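Local structure of Lip_vut3, C2L (Metagenome, 6NKD) at residues A[87-101]-A[140-153]. The protein is a lipase of the GDSL (SGNH hydrolase) family that probably hydrolyses lipid esters and may act in spore germination. Numbering follows the deposited sequence.
Sequences SLEIYEKEKDEHVFL and FPSIELADKWISGF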
ATOM      1  N   SER A  87     -23.075  11.588  -1.500  1.00 67.26           N
ATOM      2  CA  SER A  87     -24.318  12.297  -1.789  1.00 67.33           C
ATOM      3  C   SER A  87     -24.569  12.397  -3.288  1.00 65.61           C
ATOM      4  O   SER A  87     -25.714  12.274  -3.740  1.00 67.55           O
ATOM      5  CB  SER A  87     -24.290  13.687  -1.156  1.00 67.83           C
ATOM      6  OG  SER A  87     -24.224  13.599   0.256  1.00 70.05           O
ATOM      7  N   LEU A  88     -23.513  12.622  -4.076  1.00 63.53           N
ATOM      8  CA  LEU A  88     -23.680  12.699  -5.523  1.00 63.11           C
ATOM      9  C   LEU A  88     -24.173  11.380  -6.098  1.00 63.57           C
ATOM     10  O   LEU A  88     -24.952  11.372  -7.058  1.00 63.92           O
ATOM     11  CB  LEU A  88     -22.368  13.111  -6.190  1.00 63.26           C
ATOM     12  CG  LEU A  88     -22.053  14.607  -6.203  1.00 64.01           C
ATOM     13  CD1 LEU A  88     -20.772  14.872  -6.977  1.00 64.16           C
ATOM     14  CD2 LEU A  88     -23.215  15.390  -6.795  1.00 64.04           C
ATOM     15  N   GLU A  89     -23.734  10.256  -5.528  1.00 64.48           N
ATOM     16  CA  GLU A  89     -24.223   8.961  -5.983  1.00 65.16           C
ATOM     17  C   GLU A  89     -25.645   8.698  -5.510  1.00 65.84           C
ATOM     18  O   GLU A  89     -26.423   8.061  -6.228  1.00 66.96           O
ATOM     19  CB  GLU A  89     -23.290   7.848  -5.505  1.00 67.52           C
ATOM     20  CG  GLU A  89     -21.835   8.034  -5.915  1.00 68.97           C
ATOM     21  CD  GLU A  89     -21.652   8.122  -7.419  1.00 70.65           C
ATOM     22  OE1 GLU A  89     -22.391   7.434  -8.154  1.00 73.25           O
ATOM     23  OE2 GLU A  89     -20.766   8.881  -7.867  1.00 70.54           O
ATOM     24  N   ILE A  90     -26.006   9.172  -4.317  1.00 65.72           N
ATOM     25  CA  ILE A  90     -27.382   9.023  -3.857  1.00 68.44           C
ATOM     26  C   ILE A  90     -28.308   9.914  -4.672  1.00 70.13           C
ATOM     27  O   ILE A  90     -29.420   9.512  -5.033  1.00 71.43           O
ATOM     28  CB  ILE A  90     -27.484   9.319  -2.349  1.00 69.44           C
ATOM     29  CG1 ILE A  90     -26.704   8.277  -1.545  1.00 69.97           C
ATOM     30  CG2 ILE A  90     -28.940   9.336  -1.906  1.00 73.45           C
ATOM     31  CD1 ILE A  90     -26.753   8.502  -0.048  1.00 72.25           C
ATOM     32  N   TYR A  91     -27.862  11.134  -4.990  1.00 70.46           N
ATOM     33  CA  TYR A  91     -28.673  12.014  -5.824  1.00 72.99           C
ATOM     34  C   TYR A  91     -28.847  11.445  -7.226  1.00 73.64           C
ATOM     35  O   TYR A  91     -29.895  11.644  -7.848  1.00 74.90           O
ATOM     36  CB  TYR A  91     -28.050  13.410  -5.893  1.00 72.23           C
ATOM     37  CG  TYR A  91     -28.851  14.383  -6.730  1.00 74.28           C
ATOM     38  CD1 TYR A  91     -29.856  15.155  -6.162  1.00 77.35           C
ATOM     39  CD2 TYR A  91     -28.610  14.522  -8.092  1.00 73.74           C
ATOM     40  CE1 TYR A  91     -30.595  16.041  -6.925  1.00 79.33           C
ATOM     41  CE2 TYR A  91     -29.346  15.403  -8.863  1.00 75.34           C
ATOM     42  CZ  TYR A  91     -30.335  16.161  -8.274  1.00 79.15           C
ATOM     43  OH  TYR A  91     -31.069  17.041  -9.037  1.00 82.75           O
ATOM     44  N   GLU A  92     -27.836  10.739  -7.738  1.00 73.61           N
ATOM     45  CA  GLU A  92     -27.945  10.160  -9.072  1.00 75.24           C
ATOM     46  C   GLU A  92     -29.077   9.145  -9.151  1.00 74.99           C
ATOM     47  O   GLU A  92     -29.684   8.975 -10.214  1.00 75.00           O
ATOM     48  CB  GLU A  92     -26.621   9.509  -9.472  1.00 79.92           C
ATOM     49  CG  GLU A  92     -26.540   9.115 -10.940  1.00 87.56           C
ATOM     50  CD  GLU A  92     -26.196  10.287 -11.841  1.00 93.81           C
ATOM     51  OE1 GLU A  92     -26.212  10.112 -13.079  1.00 96.79           O
ATOM     52  OE2 GLU A  92     -25.905  11.382 -11.314  1.00 94.91           O
ATOM     53  N   LYS A  93     -29.384   8.472  -8.041  1.00 74.87           N
ATOM     54  CA  LYS A  93     -30.444   7.471  -8.032  1.00 76.87           C
ATOM     55  C   LYS A  93     -31.781   8.043  -7.576  1.00 78.52           C
ATOM     56  O   LYS A  93     -32.819   7.730  -8.167  1.00 80.29           O
ATOM     57  CB  LYS A  93     -30.051   6.288  -7.139  1.00 77.69           C
ATOM     58  CG  LYS A  93     -30.953   5.069  -7.301  1.00 81.22           C
ATOM     59  CD  LYS A  93     -30.502   3.885  -6.451  1.00 83.29           C
ATOM     60  CE  LYS A  93     -31.069   3.952  -5.038  1.00 85.34           C
ATOM     61  NZ  LYS A  93     -30.813   2.698  -4.273  1.00 88.28           N
ATOM     62  N   GLU A  94     -31.780   8.887  -6.543  1.00 78.35           N
ATOM     63  CA  GLU A  94     -33.021   9.366  -5.948  1.00 81.30           C
ATOM     64  C   GLU A  94     -33.398  10.783  -6.361  1.00 81.53           C
ATOM     65  O   GLU A  94     -34.563  11.165  -6.198  1.00 83.03           O
ATOM     66  CB  GLU A  94     -32.932   9.291  -4.418  1.00 82.83           C
ATOM     67  CG  GLU A  94     -32.646   7.890  -3.895  1.00 84.92           C
ATOM     68  CD  GLU A  94     -32.711   7.800  -2.384  1.00 88.12           C
ATOM     69  OE1 GLU A  94     -32.834   8.858  -1.730  1.00 88.38           O
ATOM     70  OE2 GLU A  94     -32.642   6.674  -1.849  1.00 90.79           O
ATOM     71  N   LYS A  95     -32.451  11.566  -6.883  1.00 80.82           N
ATOM     72  CA  LYS A  95     -32.708  12.927  -7.363  1.00 82.49           C
ATOM     73  C   LYS A  95     -33.271  13.827  -6.266  1.00 87.56           C
ATOM     74  O   LYS A  95     -33.997  14.784  -6.545  1.00 89.51           O
ATOM     75  CB  LYS A  95     -33.633  12.921  -8.584  1.00 82.81           C
ATOM     76  CG  LYS A  95     -33.042  12.225  -9.800  1.00 80.01           C
ATOM     77  CD  LYS A  95     -31.932  13.049 -10.437  1.00 76.95           C
ATOM     78  CE  LYS A  95     -32.483  14.021 -11.469  1.00 77.77           C
ATOM     79  NZ  LYS A  95     -33.109  13.307 -12.619  1.00 79.07           N
ATOM     80  N   ASP A  96     -32.937  13.534  -5.013  1.00 91.00           N
ATOM     81  CA  ASP A  96     -33.347  14.360  -3.885  1.00 96.00           C
ATOM     82  C   ASP A  96     -32.245  15.371  -3.593  1.00 96.88           C
ATOM     83  O   ASP A  96     -31.113  14.990  -3.276  1.00 94.39           O
ATOM     84  CB  ASP A  96     -33.635  13.498  -2.656  1.00 99.00           C
ATOM     85  CG  ASP A  96     -34.237  14.292  -1.510  1.00103.92           C
ATOM     86  OD1 ASP A  96     -34.485  15.505  -1.681  1.00104.97           O
ATOM     87  OD2 ASP A  96     -34.464  13.700  -0.434  1.00107.50           O
ATOM     88  N   GLU A  97     -32.576  16.657  -3.702  1.00101.30           N
ATOM     89  CA  GLU A  97     -31.604  17.717  -3.476  1.00102.68           C
ATOM     90  C   GLU A  97     -31.320  17.950  -1.997  1.00103.48           C
ATOM     91  O   GLU A  97     -30.393  18.700  -1.670  1.00102.11           O
ATOM     92  CB  GLU A  97     -32.099  19.011  -4.130  1.00108.79           C
ATOM     93  CG  GLU A  97     -31.005  19.977  -4.540  1.00110.94           C
ATOM     94  CD  GLU A  97     -31.522  21.085  -5.437  1.00117.41           C
ATOM     95  OE1 GLU A  97     -30.697  21.756  -6.092  1.00117.88           O
ATOM     96  OE2 GLU A  97     -32.755  21.282  -5.491  1.00122.19           O
ATOM     97  N   HIS A  98     -32.081  17.320  -1.104  1.00114.93           N
ATOM     98  CA  HIS A  98     -31.907  17.478   0.333  1.00114.72           C
ATOM     99  C   HIS A  98     -30.882  16.518   0.923  1.00110.52           C
ATOM    100  O   HIS A  98     -30.426  16.742   2.049  1.00110.01           O
ATOM    101  CB  HIS A  98     -33.258  17.287   1.038  1.00118.56           C
ATOM    102  CG  HIS A  98     -33.192  17.413   2.530  1.00118.63           C
ATOM    103  ND1 HIS A  98     -32.995  18.618   3.168  1.00119.69           N
ATOM    104  CD2 HIS A  98     -33.291  16.481   3.508  1.00118.12           C
ATOM    105  CE1 HIS A  98     -32.978  18.424   4.474  1.00119.88           C
ATOM    106  NE2 HIS A  98     -33.156  17.137   4.708  1.00119.17           N
ATOM    107  N   VAL A  99     -30.493  15.471   0.189  1.00107.51           N
ATOM    108  CA  VAL A  99     -29.651  14.427   0.768  1.00103.94           C
ATOM    109  C   VAL A  99     -28.291  14.977   1.181  1.00101.58           C
ATOM    110  O   VAL A  99     -27.718  14.541   2.187  1.00100.80           O
ATOM    111  CB  VAL A  99     -29.510  13.242  -0.211  1.00101.87           C
ATOM    112  CG1 VAL A  99     -28.823  13.673  -1.498  1.00101.15           C
ATOM    113  CG2 VAL A  99     -28.752  12.095   0.446  1.00 99.09           C
ATOM    114  N   PHE A 100     -27.756  15.945   0.435  1.00101.20           N
ATOM    115  CA  PHE A 100     -26.459  16.500   0.803  1.00 99.56           C
ATOM    116  C   PHE A 100     -26.595  17.583   1.865  1.00 99.87           C
ATOM    117  O   PHE A 100     -25.727  17.707   2.735  1.00 97.75           O
ATOM    118  CB  PHE A 100     -25.740  17.057  -0.427  1.00100.79           C
ATOM    119  CG  PHE A 100     -24.403  17.683  -0.120  1.00101.45           C
ATOM    120  CD1 PHE A 100     -23.264  16.901  -0.007  1.00100.94           C
ATOM    121  CD2 PHE A 100     -24.286  19.054   0.058  1.00103.65           C
ATOM    122  CE1 PHE A 100     -22.034  17.474   0.279  1.00100.89           C
ATOM    123  CE2 PHE A 100     -23.058  19.632   0.342  1.00102.97           C
ATOM    124  CZ  PHE A 100     -21.932  18.841   0.452  1.00101.27           C
ATOM    125  N   LEU A 101     -27.669  18.373   1.806  1.00102.48           N
ATOM    126  CA  LEU A 101     -27.861  19.424   2.799  1.00104.28           C
ATOM    127  C   LEU A 101     -27.976  18.839   4.201  1.00104.60           C
ATOM    128  O   LEU A 101     -27.507  19.440   5.174  1.00105.43           O
ATOM    129  CB  LEU A 101     -29.098  20.256   2.458  1.00107.08           C
ATOM    130  CG  LEU A 101     -29.116  20.952   1.095  1.00106.73           C
ATOM    131  CD1 LEU A 101     -30.194  22.026   1.062  1.00110.38           C
ATOM    132  CD2 LEU A 101     -27.755  21.541   0.749  1.00103.83           C
ATOM    133  N   PHE A 140     -15.648  18.328  -9.510  1.00 52.43           N
ATOM    134  CA  PHE A 140     -16.459  18.181 -10.716  1.00 55.87           C
ATOM    135  C   PHE A 140     -17.046  19.537 -11.073  1.00 57.76           C
ATOM    136  O   PHE A 140     -18.214  19.828 -10.757  1.00 57.36           O
ATOM    137  CB  PHE A 140     -17.550  17.131 -10.519  1.00 57.08           C
ATOM    138  CG  PHE A 140     -17.040  15.822  -9.996  1.00 57.39           C
ATOM    139  CD1 PHE A 140     -16.206  15.029 -10.768  1.00 58.58           C
ATOM    140  CD2 PHE A 140     -17.396  15.381  -8.732  1.00 56.88           C
ATOM    141  CE1 PHE A 140     -15.735  13.822 -10.288  1.00 59.55           C
ATOM    142  CE2 PHE A 140     -16.929  14.175  -8.247  1.00 57.35           C
ATOM    143  CZ  PHE A 140     -16.097  13.394  -9.027  1.00 58.60           C
ATOM    144  N   PRO A 141     -16.277  20.402 -11.739  1.00 59.69           N
ATOM    145  CA  PRO A 141     -16.775  21.749 -12.048  1.00 60.72           C
ATOM    146  C   PRO A 141     -17.899  21.767 -13.067  1.00 62.01           C
ATOM    147  O   PRO A 141     -18.689  22.719 -13.073  1.00 63.10           O
ATOM    148  CB  PRO A 141     -15.530  22.471 -12.578  1.00 61.63           C
ATOM    149  CG  PRO A 141     -14.683  21.378 -13.140  1.00 61.04           C
ATOM    150  CD  PRO A 141     -14.910  20.184 -12.253  1.00 60.04           C
ATOM    151  N   SER A 142     -18.001  20.754 -13.927  1.00 63.10           N
ATOM    152  CA  SER A 142     -19.064  20.722 -14.923  1.00 64.82           C
ATOM    153  C   SER A 142     -20.421  20.352 -14.336  1.00 64.26           C
ATOM    154  O   SER A 142     -21.430  20.461 -15.038  1.00 68.37           O
ATOM    155  CB  SER A 142     -18.702  19.747 -16.046  1.00 66.02           C
ATOM    156  OG  SER A 142     -18.544  18.429 -15.550  1.00 68.24           O
ATOM    157  N   ILE A 143     -20.470  19.925 -13.078  1.00 61.03           N
ATOM    158  CA  ILE A 143     -21.718  19.589 -12.403  1.00 60.45           C
ATOM    159  C   ILE A 143     -22.111  20.781 -11.540  1.00 62.48           C
ATOM    160  O   ILE A 143     -21.484  21.046 -10.508  1.00 61.64           O
ATOM    161  CB  ILE A 143     -21.580  18.314 -11.561  1.00 57.03           C
ATOM    162  CG1 ILE A 143     -21.115  17.147 -12.435  1.00 55.26           C
ATOM    163  CG2 ILE A 143     -22.899  17.985 -10.881  1.00 57.24           C
ATOM    164  CD1 ILE A 143     -20.894  15.863 -11.665  1.00 53.21           C
ATOM    165  N   GLU A 144     -23.154  21.503 -11.957  1.00 65.93           N
ATOM    166  CA  GLU A 144     -23.570  22.689 -11.217  1.00 67.79           C
ATOM    167  C   GLU A 144     -24.082  22.332  -9.828  1.00 66.26           C
ATOM    168  O   GLU A 144     -23.871  23.085  -8.871  1.00 65.78           O
ATOM    169  CB  GLU A 144     -24.634  23.458 -11.997  1.00 72.32           C
ATOM    170  CG  GLU A 144     -24.083  24.275 -13.151  1.00 77.49           C
ATOM    171  CD  GLU A 144     -24.894  25.530 -13.410  1.00 84.70           C
ATOM    172  OE1 GLU A 144     -24.631  26.214 -14.422  1.00 86.28           O
ATOM    173  OE2 GLU A 144     -25.791  25.833 -12.596  1.00 87.05           O
ATOM    174  N   LEU A 145     -24.758  21.188  -9.696  1.00 65.93           N
ATOM    175  CA  LEU A 145     -25.257  20.783  -8.386  1.00 65.75           C
ATOM    176  C   LEU A 145     -24.111  20.529  -7.417  1.00 62.62           C
ATOM    177  O   LEU A 145     -24.218  20.833  -6.223  1.00 61.97           O
ATOM    178  CB  LEU A 145     -26.133  19.539  -8.514  1.00 67.19           C
ATOM    179  CG  LEU A 145     -26.816  19.119  -7.211  1.00 68.57           C
ATOM    180  CD1 LEU A 145     -27.966  20.059  -6.878  1.00 70.58           C
ATOM    181  CD2 LEU A 145     -27.287  17.682  -7.283  1.00 69.05           C
ATOM    182  N   ALA A 146     -23.004  19.971  -7.912  1.00 61.13           N
ATOM    183  CA  ALA A 146     -21.836  19.783  -7.061  1.00 59.24           C
ATOM    184  C   ALA A 146     -21.245  21.123  -6.641  1.00 59.86           C
ATOM    185  O   ALA A 146     -20.823  21.289  -5.492  1.00 59.39           O
ATOM    186  CB  ALA A 146     -20.790  18.934  -7.781  1.00 57.33           C
ATOM    187  N   ASP A 147     -21.214  22.093  -7.556  1.00 61.24           N
ATOM    188  CA  ASP A 147     -20.684  23.408  -7.215  1.00 63.06           C
ATOM    189  C   ASP A 147     -21.607  24.138  -6.247  1.00 65.57           C
ATOM    190  O   ASP A 147     -21.140  24.788  -5.305  1.00 65.83           O
ATOM    191  CB  ASP A 147     -20.471  24.232  -8.484  1.00 64.03           C
ATOM    192  CG  ASP A 147     -19.631  25.469  -8.239  1.00 65.18           C
ATOM    193  OD1 ASP A 147     -18.411  25.324  -8.010  1.00 64.42           O
ATOM    194  OD2 ASP A 147     -20.188  26.586  -8.277  1.00 67.53           O
ATOM    195  N   LYS A 148     -22.920  24.038  -6.464  1.00 67.61           N
ATOM    196  CA  LYS A 148     -23.873  24.688  -5.568  1.00 70.39           C
ATOM    197  C   LYS A 148     -23.841  24.061  -4.181  1.00 69.15           C
ATOM    198  O   LYS A 148     -23.882  24.773  -3.170  1.00 69.99           O
ATOM    199  CB  LYS A 148     -25.280  24.611  -6.162  1.00 72.98           C
ATOM    200  CG  LYS A 148     -26.365  25.254  -5.311  1.00 75.94           C
ATOM    201  CD  LYS A 148     -27.722  25.148  -5.991  1.00 78.90           C
ATOM    202  CE  LYS A 148     -28.794  25.917  -5.234  1.00 82.23           C
ATOM    203  NZ  LYS A 148     -30.107  25.883  -5.939  1.00 84.27           N
ATOM    204  N   TRP A 149     -23.764  22.731  -4.114  1.00 67.83           N
ATOM    205  CA  TRP A 149     -23.734  22.047  -2.825  1.00 67.59           C
ATOM    206  C   TRP A 149     -22.501  22.444  -2.023  1.00 65.42           C
ATOM    207  O   TRP A 149     -22.593  22.753  -0.829  1.00 67.85           O
ATOM    208  CB  TRP A 149     -23.768  20.534  -3.039  1.00 69.81           C
ATOM    209  CG  TRP A 149     -25.147  19.959  -3.169  1.00 76.58           C
ATOM    210  CD1 TRP A 149     -26.331  20.621  -3.015  1.00 81.65           C
ATOM    211  CD2 TRP A 149     -25.484  18.600  -3.472  1.00 78.94           C
ATOM    212  NE1 TRP A 149     -27.384  19.758  -3.205  1.00 83.90           N
ATOM    213  CE2 TRP A 149     -26.890  18.510  -3.486  1.00 81.27           C
ATOM    214  CE3 TRP A 149     -24.733  17.449  -3.732  1.00 76.99           C
ATOM    215  CZ2 TRP A 149     -27.561  17.317  -3.751  1.00 81.15           C
ATOM    216  CZ3 TRP A 149     -25.399  16.265  -3.995  1.00 77.51           C
ATOM    217  CH2 TRP A 149     -26.800  16.209  -4.002  1.00 79.53           C
ATOM    218  N   ILE A 150     -21.334  22.446  -2.670  1.00 60.79           N
ATOM    219  CA  ILE A 150     -20.090  22.718  -1.961  1.00 57.98           C
ATOM    220  C   ILE A 150     -19.981  24.194  -1.600  1.00 59.69           C
ATOM    221  O   ILE A 150     -19.443  24.544  -0.542  1.00 59.78           O
ATOM    222  CB  ILE A 150     -18.901  22.226  -2.808  1.00 55.35           C
ATOM    223  CG1 ILE A 150     -18.968  20.702  -2.949  1.00 53.57           C
ATOM    224  CG2 ILE A 150     -17.574  22.655  -2.201  1.00 53.63           C
ATOM    225  CD1 ILE A 150     -17.842  20.100  -3.753  1.00 51.69           C
ATOM    226  N   SER A 151     -20.502  25.081  -2.452  1.00 60.02           N
ATOM    227  CA  SER A 151     -20.497  26.502  -2.120  1.00 61.21           C
ATOM    228  C   SER A 151     -21.355  26.786  -0.894  1.00 63.28           C
ATOM    229  O   SER A 151     -20.995  27.620  -0.056  1.00 64.22           O
ATOM    230  CB  SER A 151     -20.981  27.326  -3.313  1.00 61.97           C
ATOM    231  OG  SER A 151     -20.149  27.131  -4.444  1.00 60.55           O
ATOM    232  N   GLY A 152     -22.494  26.100  -0.773  1.00 62.72           N
ATOM    233  CA  GLY A 152     -23.346  26.308   0.386  1.00 64.41           C
ATOM    234  C   GLY A 152     -22.710  25.809   1.668  1.00 63.35           C
ATOM    235  O   GLY A 152     -22.839  26.437   2.722  1.00 65.12           O
ATOM    236  N   PHE A 153     -22.013  24.674   1.596  1.00 61.75           N
ATOM    237  CA  PHE A 153     -21.315  24.167   2.770  1.00 62.78           C
ATOM    238  C   PHE A 153     -20.173  25.086   3.180  1.00 64.29           C
ATOM    239  O   PHE A 153     -19.851  25.179   4.369  1.00 65.28           O
ATOM    240  CB  PHE A 153     -20.793  22.753   2.499  1.00 61.29           C
ATOM    241  CG  PHE A 153     -19.879  22.226   3.568  1.00 61.28           C
ATOM    242  CD1 PHE A 153     -20.392  21.674   4.729  1.00 62.15           C
ATOM    243  CD2 PHE A 153     -18.503  22.279   3.409  1.00 60.50           C
ATOM    244  CE1 PHE A 153     -19.552  21.187   5.714  1.00 62.57           C
ATOM    245  CE2 PHE A 153     -17.657  21.796   4.390  1.00 60.09           C
ATOM    246  CZ  PHE A 153     -18.182  21.249   5.543  1.00 61.22           C
TER
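Leu88 and Ala146 face each other where helices 87-94 and 144-153 pass at 130°, their axes 11.5 Å apart; the CA atoms of Phe100 and Trp149 come to 7.2 Å. Lys95 leaves the first helix with positive phi, and a short turn leads into the next, where Asp96 OD1 caps His98 N. Helix 144-153 is entered through a type I turn from Phe140 to Ile143, and no hydrogen bond joins the two segments. Trp149 carries the contact, a knob set among Ser87, Tyr91, Phe100 and Leu101. Phe100 CB sits over the centre of one face of its indole, 3.4 Å from Trp149 CD2, while Leu145 CG from the preceding helical turn covers the opposite face. The Phe100 side chain swings CG away from the backbone N (chi1 178°), which lays its ring nearly parallel to the indole but slid toward Trp149 CB. The far edge of the indole points at the face of Tyr91 in an offset edge-to-face pair, planes 88° apart, with Trp149 CH2 3.6 Å from Tyr91 CB. Leu145 CD2 stands over the centre of that same phenol ring, whose other face is backed by Lys95 CA. Beside the indole, Leu88 splits its methyls: CD2 meets Trp149 CZ3 at 3.7 Å, and CD1 packs against Phe140 and Ala146. Phe140 lies about 8 Å from Asp186, catalytic by similarity (side chains). The aromatic cluster of Tyr91, Phe100 and Trp149 ties together helices 81-94, 98-122 and 144-157, in the helical layers around the parallel sheet of the SGNH-hydrolase alpha/beta fold.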